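PDB 5O15: AmbC from Sorangium cellulosum, which contributes a bifunctional dehydratase-cyclase domain that probably dehydrates a polyketide intermediate and closes it to an oxygen heterocycle during ambruticin biosynthesis. Local coordinates for residues 147-152 / 255-259; 156-162 / 180-186; 164-170 / 222-228; 236-242 / 289-295. All blocks are in the same frame, centred on the assembly; numbering follows the deposited sequence.

Contact 1: 147-152 / 255-259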
# COMPACT_ATOMS: atom_id res chain seq x y z
N TRP A 147 -12.08 8.87 16.58
CA TRP A 147 -11.70 7.58 17.16
C TRP A 147 -10.24 7.54 17.60
O TRP A 147 -9.89 6.69 18.41
CB TRP A 147 -11.95 6.43 16.15
CG TRP A 147 -11.33 6.65 14.79
CD1 TRP A 147 -11.93 7.20 13.69
CD2 TRP A 147 -9.98 6.38 14.41
NE1 TRP A 147 -11.03 7.29 12.67
CE2 TRP A 147 -9.82 6.80 13.09
CE3 TRP A 147 -8.88 5.81 15.07
CZ2 TRP A 147 -8.61 6.68 12.41
CZ3 TRP A 147 -7.69 5.69 14.38
CH2 TRP A 147 -7.56 6.14 13.09
N ALA A 148 -9.39 8.43 17.08
CA ALA A 148 -7.98 8.48 17.44
C ALA A 148 -7.73 9.38 18.64
O ALA A 148 -6.63 9.37 19.18
CB ALA A 148 -7.18 8.98 16.23
N ALA A 149 -8.71 10.16 19.05
CA ALA A 149 -8.61 11.10 20.15
C ALA A 149 -9.17 10.49 21.43
O ALA A 149 -10.03 9.61 21.38
CB ALA A 149 -9.43 12.36 19.81
N GLY A 150 -8.70 10.99 22.58
CA GLY A 150 -9.24 10.53 23.85
C GLY A 150 -8.75 9.15 24.19
O GLY A 150 -7.58 8.82 24.01
N ALA A 151 -9.65 8.32 24.69
CA ALA A 151 -9.28 6.99 25.12
C ALA A 151 -8.69 6.21 23.96
O ALA A 151 -9.25 6.19 22.86
CB ALA A 151 -10.51 6.25 25.64
N TRP A 152 -7.56 5.56 24.23
CA TRP A 152 -6.91 4.78 23.20
C TRP A 152 -6.37 3.53 23.86
O TRP A 152 -5.56 3.64 24.78
CB TRP A 152 -5.78 5.55 22.54
CG TRP A 152 -5.13 4.75 21.46
CD1 TRP A 152 -3.95 4.09 21.54
CD2 TRP A 152 -5.66 4.46 20.17
NE1 TRP A 152 -3.68 3.45 20.37
CE2 TRP A 152 -4.72 3.66 19.50
CE3 TRP A 152 -6.84 4.82 19.51
CZ2 TRP A 152 -4.91 3.22 18.19
CZ3 TRP A 152 -7.03 4.40 18.22
CH2 TRP A 152 -6.05 3.60 17.56
N LEU A 255 1.54 6.54 12.84
CA LEU A 255 0.12 6.83 12.68
C LEU A 255 -0.68 5.97 13.62
O LEU A 255 -0.22 4.90 14.02
CB LEU A 255 -0.38 6.49 11.25
CG LEU A 255 0.30 7.23 10.13
CD1 LEU A 255 0.00 6.59 8.78
CD2 LEU A 255 -0.23 8.67 10.07
N ARG A 256 -1.91 6.39 13.87
CA ARG A 256 -2.96 5.50 14.34
C ARG A 256 -3.85 5.12 13.17
O ARG A 256 -4.06 5.91 12.25
CB ARG A 256 -3.77 6.09 15.48
CG ARG A 256 -3.01 6.09 16.77
CD ARG A 256 -3.79 6.65 17.91
NE ARG A 256 -3.00 6.53 19.14
CZ ARG A 256 -3.25 7.18 20.27
NH1 ARG A 256 -4.28 7.99 20.36
NH2 ARG A 256 -2.46 7.01 21.33
N ALA A 257 -4.35 3.88 13.21
CA ALA A 257 -5.14 3.33 12.13
C ALA A 257 -6.42 2.73 12.69
O ALA A 257 -6.45 2.14 13.78
CB ALA A 257 -4.37 2.21 11.43
N ARG A 258 -7.46 2.85 11.87
CA ARG A 258 -8.73 2.17 12.04
C ARG A 258 -8.98 1.39 10.75
O ARG A 258 -9.08 1.98 9.67
CB ARG A 258 -9.87 3.15 12.29
CG ARG A 258 -11.22 2.49 12.44
CD ARG A 258 -12.31 3.52 12.62
NE ARG A 258 -13.61 2.88 12.81
CZ ARG A 258 -14.49 2.63 11.85
NH1 ARG A 258 -14.25 2.98 10.59
NH2 ARG A 258 -15.64 2.04 12.15
N VAL A 259 -9.07 0.07 10.86
CA VAL A 259 -9.28 -0.82 9.72
C VAL A 259 -10.60 -1.51 9.99
O VAL A 259 -10.72 -2.33 10.90
CB VAL A 259 -8.13 -1.82 9.58
CG1 VAL A 259 -8.37 -2.71 8.38
CG2 VAL A 259 -6.81 -1.13 9.45
O HOH W 1 -5.61 9.71 22.36

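Contact 2: 156-162 / 180-186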
# COMPACT_ATOMS: atom_id res chain seq x y z
N GLY A 156 -13.99 -0.72 25.28
CA GLY A 156 -14.49 -2.03 24.91
C GLY A 156 -13.58 -2.82 24.02
O GLY A 156 -13.97 -3.89 23.55
N ALA A 157 -12.37 -2.34 23.75
CA ALA A 157 -11.49 -3.01 22.83
C ALA A 157 -10.87 -4.25 23.46
O ALA A 157 -10.61 -4.30 24.67
CB ALA A 157 -10.40 -2.04 22.41
N GLU A 158 -10.67 -5.26 22.65
CA GLU A 158 -9.92 -6.43 23.07
C GLU A 158 -8.56 -6.41 22.41
O GLU A 158 -8.46 -6.06 21.23
CB GLU A 158 -10.66 -7.71 22.67
CG GLU A 158 -11.80 -8.06 23.58
CD GLU A 158 -11.31 -8.53 24.95
OE1 GLU A 158 -10.17 -9.03 25.03
OE2 GLU A 158 -12.06 -8.41 25.94
N PRO A 159 -7.49 -6.74 23.11
CA PRO A 159 -6.16 -6.71 22.49
C PRO A 159 -6.02 -7.73 21.37
O PRO A 159 -6.55 -8.85 21.45
CB PRO A 159 -5.21 -7.03 23.65
CG PRO A 159 -5.99 -6.84 24.83
CD PRO A 159 -7.41 -7.07 24.54
N VAL A 160 -5.26 -7.35 20.36
CA VAL A 160 -4.72 -8.26 19.36
C VAL A 160 -3.24 -8.37 19.66
O VAL A 160 -2.52 -7.37 19.66
CB VAL A 160 -4.96 -7.71 17.95
CG1 VAL A 160 -4.28 -8.60 16.92
CG2 VAL A 160 -6.46 -7.60 17.66
N ASP A 161 -2.76 -9.58 19.92
CA ASP A 161 -1.36 -9.75 20.31
C ASP A 161 -0.51 -9.68 19.04
O ASP A 161 -0.43 -10.65 18.28
CB ASP A 161 -1.18 -11.08 21.02
CG ASP A 161 0.23 -11.32 21.43
OD1 ASP A 161 1.12 -10.49 21.18
OD2 ASP A 161 0.46 -12.38 22.06
N VAL A 162 0.14 -8.55 18.82
CA VAL A 162 0.89 -8.39 17.58
C VAL A 162 2.20 -9.16 17.60
O VAL A 162 2.83 -9.29 16.55
CB VAL A 162 1.09 -6.90 17.23
CG1 VAL A 162 -0.25 -6.20 17.18
CG2 VAL A 162 2.03 -6.25 18.23
N VAL A 180 3.71 -2.70 13.16
CA VAL A 180 2.57 -2.58 14.06
C VAL A 180 3.07 -2.68 15.49
O VAL A 180 3.58 -3.73 15.92
CB VAL A 180 1.53 -3.68 13.81
CG1 VAL A 180 0.29 -3.42 14.67
CG2 VAL A 180 1.12 -3.72 12.36
N THR A 181 2.95 -1.62 16.26
CA THR A 181 3.45 -1.70 17.62
C THR A 181 2.38 -2.18 18.59
O THR A 181 2.74 -2.70 19.66
CB THR A 181 4.02 -0.37 18.08
OG1 THR A 181 2.96 0.57 18.15
CG2 THR A 181 5.04 0.16 17.14
N ALA A 182 1.10 -2.03 18.30
CA ALA A 182 0.03 -2.50 19.17
C ALA A 182 -1.26 -2.48 18.37
O ALA A 182 -1.40 -1.68 17.45
CB ALA A 182 -0.13 -1.59 20.39
N ALA A 183 -2.20 -3.35 18.71
CA ALA A 183 -3.48 -3.39 18.01
C ALA A 183 -4.55 -3.96 18.94
O ALA A 183 -4.26 -4.73 19.87
CB ALA A 183 -3.38 -4.22 16.72
N TRP A 184 -5.79 -3.62 18.65
CA TRP A 184 -6.96 -4.04 19.40
C TRP A 184 -8.13 -4.14 18.43
O TRP A 184 -8.08 -3.60 17.32
CB TRP A 184 -7.35 -3.02 20.45
CG TRP A 184 -6.29 -2.67 21.44
CD1 TRP A 184 -6.16 -3.17 22.69
CD2 TRP A 184 -5.21 -1.73 21.27
NE1 TRP A 184 -5.08 -2.60 23.33
CE2 TRP A 184 -4.47 -1.72 22.47
CE3 TRP A 184 -4.81 -0.88 20.23
CZ2 TRP A 184 -3.37 -0.90 22.67
CZ3 TRP A 184 -3.70 -0.05 20.42
CH2 TRP A 184 -3.00 -0.07 21.64
N ARG A 185 -9.21 -4.76 18.86
CA ARG A 185 -10.41 -4.83 18.06
C ARG A 185 -11.65 -4.50 18.87
O ARG A 185 -11.75 -4.84 20.05
CB ARG A 185 -10.53 -6.16 17.39
CG ARG A 185 -10.88 -7.31 18.21
CD ARG A 185 -10.81 -8.56 17.32
NE ARG A 185 -11.59 -8.34 16.10
CZ ARG A 185 -11.31 -8.82 14.89
NH1 ARG A 185 -10.23 -9.58 14.67
NH2 ARG A 185 -12.11 -8.52 13.87
N VAL A 186 -12.56 -3.79 18.21
CA VAL A 186 -13.93 -3.61 18.68
C VAL A 186 -14.78 -4.14 17.54
O VAL A 186 -14.96 -3.46 16.52
CB VAL A 186 -14.28 -2.15 18.99
CG1 VAL A 186 -15.67 -2.06 19.60
CG2 VAL A 186 -13.25 -1.53 19.92
O HOH W 2 -1.48 -5.15 20.90

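Contact 3: 164-170 / 222-228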
# COMPACT_ATOMS: atom_id res chain seq x y z
N ARG A 164 2.21 -12.37 18.53
CA ARG A 164 1.87 -13.76 18.30
C ARG A 164 2.30 -14.14 16.89
O ARG A 164 2.09 -13.40 15.91
CB ARG A 164 0.39 -13.97 18.50
CG ARG A 164 -0.02 -15.41 18.41
CD ARG A 164 -1.48 -15.52 18.72
NE ARG A 164 -1.95 -16.86 19.11
CZ ARG A 164 -2.42 -17.74 18.24
NH1 ARG A 164 -2.44 -17.41 16.95
NH2 ARG A 164 -2.93 -18.88 18.65
N TRP A 165 2.90 -15.31 16.76
CA TRP A 165 3.47 -15.75 15.50
C TRP A 165 2.35 -15.99 14.48
O TRP A 165 1.35 -16.66 14.77
CB TRP A 165 4.22 -17.05 15.77
CG TRP A 165 4.86 -17.63 14.55
CD1 TRP A 165 4.31 -18.55 13.72
CD2 TRP A 165 6.19 -17.42 14.11
NE1 TRP A 165 5.22 -18.90 12.75
CE2 TRP A 165 6.39 -18.24 12.98
CE3 TRP A 165 7.27 -16.65 14.58
CZ2 TRP A 165 7.60 -18.29 12.30
CZ3 TRP A 165 8.47 -16.71 13.91
CH2 TRP A 165 8.63 -17.54 12.77
N VAL A 166 2.56 -15.45 13.29
CA VAL A 166 1.72 -15.70 12.12
C VAL A 166 2.69 -16.19 11.06
O VAL A 166 3.51 -15.42 10.57
CB VAL A 166 1.00 -14.42 11.65
CG1 VAL A 166 0.24 -14.67 10.36
CG2 VAL A 166 0.04 -13.94 12.70
N GLU A 167 2.62 -17.47 10.71
CA GLU A 167 3.65 -18.05 9.84
C GLU A 167 3.82 -17.25 8.56
O GLU A 167 4.93 -16.96 8.15
CB GLU A 167 3.29 -19.49 9.53
CG GLU A 167 4.31 -20.24 8.70
CD GLU A 167 5.52 -20.75 9.47
OE1 GLU A 167 5.49 -20.81 10.72
OE2 GLU A 167 6.50 -21.11 8.81
N ALA A 168 2.70 -16.88 7.91
CA ALA A 168 2.77 -16.24 6.60
C ALA A 168 3.49 -14.90 6.64
O ALA A 168 3.97 -14.44 5.59
CB ALA A 168 1.36 -16.10 6.00
N LEU A 169 3.54 -14.23 7.80
CA LEU A 169 4.32 -13.01 7.96
C LEU A 169 5.69 -13.31 8.56
O LEU A 169 6.73 -13.02 7.99
CB LEU A 169 3.57 -12.00 8.83
CG LEU A 169 2.28 -11.48 8.22
CD1 LEU A 169 1.61 -10.57 9.20
CD2 LEU A 169 2.54 -10.71 6.90
N ASP A 170 5.68 -13.90 9.76
CA ASP A 170 6.87 -13.99 10.61
C ASP A 170 7.92 -14.92 10.04
O ASP A 170 9.10 -14.78 10.37
CB ASP A 170 6.46 -14.35 12.04
CG ASP A 170 5.71 -13.24 12.68
OD1 ASP A 170 6.22 -12.10 12.64
OD2 ASP A 170 4.60 -13.44 13.20
N LEU A 222 -4.08 -8.50 9.06
CA LEU A 222 -3.74 -9.91 8.93
C LEU A 222 -3.45 -10.54 10.28
O LEU A 222 -3.83 -11.69 10.52
CB LEU A 222 -2.55 -10.07 7.99
CG LEU A 222 -2.80 -9.73 6.53
CD1 LEU A 222 -1.52 -9.80 5.72
CD2 LEU A 222 -3.87 -10.62 5.93
N ARG A 223 -2.77 -9.83 11.18
CA ARG A 223 -2.51 -10.41 12.48
C ARG A 223 -3.79 -10.63 13.25
O ARG A 223 -3.92 -11.61 13.99
CB ARG A 223 -1.52 -9.55 13.27
CG ARG A 223 -0.12 -9.64 12.68
CD ARG A 223 0.92 -8.85 13.44
NE ARG A 223 2.22 -8.99 12.85
CZ ARG A 223 3.01 -10.06 12.95
NH1 ARG A 223 2.71 -11.08 13.74
NH2 ARG A 223 4.12 -10.11 12.24
N ALA A 224 -4.77 -9.75 13.08
CA ALA A 224 -6.06 -9.96 13.70
C ALA A 224 -6.81 -11.13 13.05
O ALA A 224 -7.38 -11.96 13.75
CB ALA A 224 -6.86 -8.66 13.59
N GLU A 225 -6.78 -11.23 11.73
CA GLU A 225 -7.57 -12.25 11.02
C GLU A 225 -6.93 -13.64 11.00
O GLU A 225 -7.66 -14.63 10.91
CB GLU A 225 -7.82 -11.80 9.59
CG GLU A 225 -8.78 -10.65 9.53
CD GLU A 225 -10.22 -11.13 9.61
OE1 GLU A 225 -10.54 -12.16 8.99
OE2 GLU A 225 -11.03 -10.48 10.30
N LEU A 226 -5.59 -13.73 11.02
CA LEU A 226 -4.87 -15.00 10.95
C LEU A 226 -4.40 -15.45 12.33
O LEU A 226 -3.58 -16.38 12.44
CB LEU A 226 -3.68 -14.87 9.99
CG LEU A 226 -3.98 -15.02 8.49
CD1 LEU A 226 -5.04 -14.03 7.97
CD2 LEU A 226 -2.71 -14.88 7.68
N GLY A 227 -4.90 -14.82 13.38
CA GLY A 227 -4.42 -14.99 14.71
C GLY A 227 -5.26 -15.94 15.53
O GLY A 227 -5.87 -16.88 15.02
N ALA A 228 -5.27 -15.68 16.83
CA ALA A 228 -5.86 -16.60 17.79
C ALA A 228 -7.32 -16.88 17.45
O ALA A 228 -8.11 -15.95 17.21
CB ALA A 228 -5.76 -16.01 19.19
O HOH W 3 0.30 -11.43 15.70
O HOH W 4 -3.07 -18.68 14.29

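Contact 4: 236-242 / 289-295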
# COMPACT_ATOMS: atom_id res chain seq x y z
N ILE A 236 -1.47 -16.64 1.96
CA ILE A 236 -1.65 -15.31 2.55
C ILE A 236 -2.63 -14.52 1.70
O ILE A 236 -2.62 -14.65 0.46
CB ILE A 236 -0.30 -14.58 2.65
CG1 ILE A 236 -0.41 -13.39 3.61
CG2 ILE A 236 0.22 -14.16 1.25
CD1 ILE A 236 0.92 -12.70 3.92
N PRO A 237 -3.49 -13.67 2.27
CA PRO A 237 -4.26 -12.73 1.42
C PRO A 237 -3.32 -11.71 0.80
O PRO A 237 -2.55 -11.05 1.49
CB PRO A 237 -5.23 -12.06 2.40
CG PRO A 237 -5.28 -13.00 3.59
CD PRO A 237 -3.92 -13.61 3.69
N MET A 238 -3.49 -11.50 -0.51
CA MET A 238 -2.69 -10.59 -1.32
C MET A 238 -3.60 -9.49 -1.85
O MET A 238 -4.63 -9.78 -2.49
CB MET A 238 -2.15 -11.35 -2.55
CG MET A 238 -1.27 -12.51 -2.33
SD MET A 238 0.42 -11.97 -2.32
CE MET A 238 0.76 -11.11 -3.85
N PRO A 239 -3.26 -8.22 -1.64
CA PRO A 239 -4.09 -7.13 -2.17
C PRO A 239 -4.18 -7.20 -3.69
O PRO A 239 -3.17 -7.39 -4.36
CB PRO A 239 -3.32 -5.88 -1.77
CG PRO A 239 -2.45 -6.32 -0.61
CD PRO A 239 -2.08 -7.72 -0.91
N PHE A 240 -5.40 -7.03 -4.22
CA PHE A 240 -5.56 -6.91 -5.66
C PHE A 240 -6.30 -5.66 -6.11
O PHE A 240 -6.23 -5.33 -7.30
CB PHE A 240 -6.21 -8.16 -6.28
CG PHE A 240 -7.65 -8.35 -5.89
CD1 PHE A 240 -8.67 -7.80 -6.65
CD2 PHE A 240 -7.97 -9.11 -4.78
CE1 PHE A 240 -9.98 -7.98 -6.29
CE2 PHE A 240 -9.28 -9.30 -4.42
CZ PHE A 240 -10.29 -8.73 -5.18
N ALA A 241 -6.94 -4.93 -5.21
CA ALA A 241 -7.67 -3.74 -5.61
C ALA A 241 -7.82 -2.78 -4.45
O ALA A 241 -7.94 -3.20 -3.30
CB ALA A 241 -9.05 -4.08 -6.17
N TRP A 242 -7.80 -1.50 -4.77
CA TRP A 242 -8.00 -0.41 -3.84
C TRP A 242 -9.00 0.55 -4.45
O TRP A 242 -9.06 0.73 -5.68
CB TRP A 242 -6.70 0.36 -3.60
CG TRP A 242 -5.60 -0.43 -3.00
CD1 TRP A 242 -4.80 -1.35 -3.61
CD2 TRP A 242 -5.17 -0.37 -1.63
NE1 TRP A 242 -3.89 -1.85 -2.72
CE2 TRP A 242 -4.09 -1.26 -1.50
CE3 TRP A 242 -5.57 0.38 -0.54
CZ2 TRP A 242 -3.43 -1.46 -0.30
CZ3 TRP A 242 -4.91 0.20 0.67
CH2 TRP A 242 -3.85 -0.73 0.78
N THR A 289 -11.76 1.38 0.25
CA THR A 289 -11.75 -0.06 0.16
C THR A 289 -10.35 -0.55 -0.18
O THR A 289 -9.62 0.05 -0.99
CB THR A 289 -12.72 -0.60 -0.92
OG1 THR A 289 -13.98 0.09 -0.84
CG2 THR A 289 -12.97 -2.08 -0.72
N PHE A 290 -10.01 -1.66 0.43
CA PHE A 290 -8.89 -2.50 0.09
C PHE A 290 -9.46 -3.90 -0.09
O PHE A 290 -10.28 -4.32 0.73
CB PHE A 290 -7.95 -2.50 1.38
CG PHE A 290 -6.96 -3.62 1.42
CD1 PHE A 290 -5.81 -3.56 0.66
CD2 PHE A 290 -7.14 -4.72 2.26
CE1 PHE A 290 -4.91 -4.58 0.68
CE2 PHE A 290 -6.23 -5.75 2.27
CZ PHE A 290 -5.11 -5.67 1.48
N ARG A 291 -9.06 -4.63 -1.13
CA ARG A 291 -9.52 -6.00 -1.34
C ARG A 291 -8.34 -6.91 -1.56
O ARG A 291 -7.45 -6.57 -2.35
CB ARG A 291 -10.43 -6.10 -2.54
CG ARG A 291 -11.63 -5.23 -2.44
CD ARG A 291 -12.69 -5.72 -3.39
NE ARG A 291 -13.76 -4.74 -3.51
CZ ARG A 291 -14.78 -4.62 -2.66
NH1 ARG A 291 -14.89 -5.44 -1.62
NH2 ARG A 291 -15.69 -3.69 -2.87
N ALA A 292 -8.35 -8.06 -0.89
CA ALA A 292 -7.29 -9.04 -1.02
C ALA A 292 -7.90 -10.41 -1.27
O ALA A 292 -9.04 -10.68 -0.89
CB ALA A 292 -6.46 -9.11 0.27
N ARG A 293 -7.11 -11.27 -1.91
CA ARG A 293 -7.49 -12.64 -2.20
C ARG A 293 -6.39 -13.57 -1.72
O ARG A 293 -5.21 -13.30 -1.94
CB ARG A 293 -7.65 -12.82 -3.71
CG ARG A 293 -8.04 -14.19 -4.16
CD ARG A 293 -8.21 -14.25 -5.68
NE ARG A 293 -9.32 -13.43 -6.16
CZ ARG A 293 -9.19 -12.30 -6.87
NH1 ARG A 293 -7.99 -11.82 -7.19
NH2 ARG A 293 -10.28 -11.65 -7.27
N TRP A 294 -6.79 -14.68 -1.09
CA TRP A 294 -5.82 -15.67 -0.63
C TRP A 294 -5.02 -16.24 -1.79
O TRP A 294 -5.58 -16.57 -2.84
CB TRP A 294 -6.55 -16.79 0.10
CG TRP A 294 -7.00 -16.40 1.48
CD1 TRP A 294 -8.14 -15.73 1.83
CD2 TRP A 294 -6.29 -16.65 2.69
NE1 TRP A 294 -8.19 -15.57 3.20
CE2 TRP A 294 -7.06 -16.12 3.74
CE3 TRP A 294 -5.08 -17.27 2.99
CZ2 TRP A 294 -6.67 -16.20 5.06
CZ3 TRP A 294 -4.69 -17.36 4.32
CH2 TRP A 294 -5.48 -16.81 5.33
N ALA A 295 -3.70 -16.33 -1.60
CA ALA A 295 -2.79 -16.82 -2.63
C ALA A 295 -1.82 -17.81 -2.00
O ALA A 295 -1.36 -17.63 -0.86
CB ALA A 295 -1.97 -15.67 -3.21

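Contact 1: 147-152 / 255-259
The loop 147-152, entered through a 3-10 turn at Trp147 and Ala148, passes over strand 255-259 without pairing with it; the CA atoms come nearest at Ala148 and Arg256, 6.6 Å apart. The side chains of Arg256 and Arg258 both leave the strand on the side of the loop, while Ala257 between them points to the other face. The Arg256 chain runs extended from CG to NE under the Trp152 indole. Its guanidinium lies almost flat on the five-membered ring (planes 8° apart), with CZ 3.4 Å from the ring centroid, a cation-pi stack; CD sits 3.5 Å from the centroid of the six-membered ring. Arg256 NH1 also donates, somewhat bent (135°), to Ala148 O at 3.0 Å, and this acceptor lies in the guanidinium plane. Water 1 links Arg256 NH1 to Gly150 O, so this nitrogen holds Ala148 O directly and Gly150 O through the water. Asp193 receives Arg256 NE in a salt bridge and Trp152 NE1 in a hydrogen bond, holding the stacked pair in place. A leucine in place of Trp152 would probably leave the guanidinium without its flat partner and Asp193 without the indole N-H. Two residues further along the strand, Arg258 CB stands 3.6 Å from the centroid of the Trp147 six-membered ring, directly over its face, while Arg258 NH1 and Trp147 NE1 both turn to Glu275. The arrangement is an arginine-tryptophan stack reinforced by acidic residues, which lays a connecting loop against a strand of the second hotdog in this double hotdog fold.

Contact 2: 156-162 / 180-186
With CG1 anti to its carbonyl carbon (chi1 -55°), Val162 sets this methyl against Ala183 CB at 3.7 Å and against Val180 CG1. Trp184 CG likewise lies opposite its carbonyl carbon (chi1 -56°), which brings CD1 to 3.5 Å from Pro159 CA; Trp184 CB packs on Ala157 CB. The two segments form an antiparallel pair at the margin of the second hotdog sheet, with 158-160 as an outermost strand within the chain. Glu158 and Arg185 are a hydrogen-bonded pair: Glu158 N donates to Arg185 O, and Arg185 N returns a bond to Glu158 O, each 2.8 Å long. Pro159 faces Trp184 in the non-hydrogen-bonded position, where its missing N-H costs no bond across the pair. Val186 CG2 completes the apolar patch by packing on Ala157. Were Val162 an alanine, both outer methyls would go and a gap would probably open between Val180 and Ala183. Beyond Trp184, whose ring also meets that of Trp152, the strands diverge. Val160 N still donates to Ala183 O at 2.8 Å, from above the carbonyl plane, but water 2 takes over the return link, donating to Val160 O at 2.7 Å and accepting from Ala183 N at 2.9 Å.

Contact 3: 164-170 / 222-228
Segment 164-170 passes from an extended run into the short helix 167-170 and meets the C-terminal end of helix 211-225; the CA atoms come nearest at Val166 and Gly227, 6.7 Å apart. Val166 is the N-cap of the short helix: its carbonyl O accepts from both Leu169 N and Asp170 N. Arg223 carries the contact. Its chain, extended from CG to NE, presents NH1 and NH2 end-on to the Asp170 carboxylate, one nitrogen to each oxygen. Arg223 NH2 donates to Asp170 OD1 at 2.9 Å and Arg223 NH1 to Asp170 OD2 at 3.1 Å, both bonds nearly straight, although the two planes are turned 37° apart. Asp170 OD2 uses its syn lone pair for the arginine and its anti lone pair for Val166 N, 2.9 Å away, so the same carboxylate joins the start of its own helix to the buried guanidinium, a pairing likely to favour the charged form of both groups. Leu169 CD1 lies over one face of that guanidinium. Water 3 bridges Arg223 NH1 and Arg164 O, and water 4 joins Arg164 NH1 to Leu226 O. Val166 CG1 touches Leu226 CB at 3.9 Å, crossing at about a right angle. At Gly227 a side chain would run into Arg223 O. Leu169 and Leu222 continue to Ile236 and Pro237 of strand 236-247. A two-nitrogen salt bridge and apolar packing thus fasten a short helix to the end of the long helix that the sheet of the second hotdog wraps.

Contact 4: 236-242 / 289-295
Phe240 inserts its ring between two arginines: the Arg293 guanidinium stacks on one face, with CZ 4.0 Å from the ring centroid and the planes 23° apart, and Arg291 CB lies over the opposite face. The ring gets there because chi1 of 68° places CG between the backbone N and the carbonyl carbon, turning it back across strand 289-295. Phe240 belongs to a classic beta bulge: with Ala241 it faces Arg291, whose O takes Phe240 N at 2.8 Å and Ala241 N more weakly at 3.3 Å. Before the bulge the antiparallel ladder is regular; Met238 and Arg293 exchange two backbone bonds, and so do Ile236 and Ala295. Pro237 and Pro239 occupy non-hydrogen-bonded positions, where no N-H is needed between the strands. Pro237 CD sits 3.7 Å from the centroid of the Trp294 six-membered ring, squarely over its face, and Met238 CG presses tightly on Ala295 CB at 3.4 Å. At the far end Phe290 turns its edge to the face of Trp242, a pairing that stays tentative because Phe290 is modelled in two conformers. Pro237, Pro239, Trp242 and Phe290 pack on helix 211-225, with Trp242 also touching helix 61-75. Strand 236-247 runs between strand 283-295 and strand 79-85, which Phe240 and Trp242 join through Ile85 and Leu83, so the pair lies where the two hotdog halves meet.

In the fold
From the N-terminal side, the chain leaves strand 129-137 and enters loop 147-152, which contact 1 ties to strand 254-261 across 102 intervening residues. Contacts 2 and 3 nest inside that span, closing loops of 17 and 51 residues; they cross, because 164-170 lies between the strands of contact 2 and its partner 222-228 follows them. They meet where Val160 and Arg185 pack on Ala224, while contacts 1 and 2 touch through Trp152 and Trp184. Contact 4 opens after contact 3 has closed, spans 46 residues including strand 269-277, and crosses contact 1; Leu222 on Pro237 joins it to contact 3. Together they link the edge, the long helix and the strands at the junction with the first hotdog.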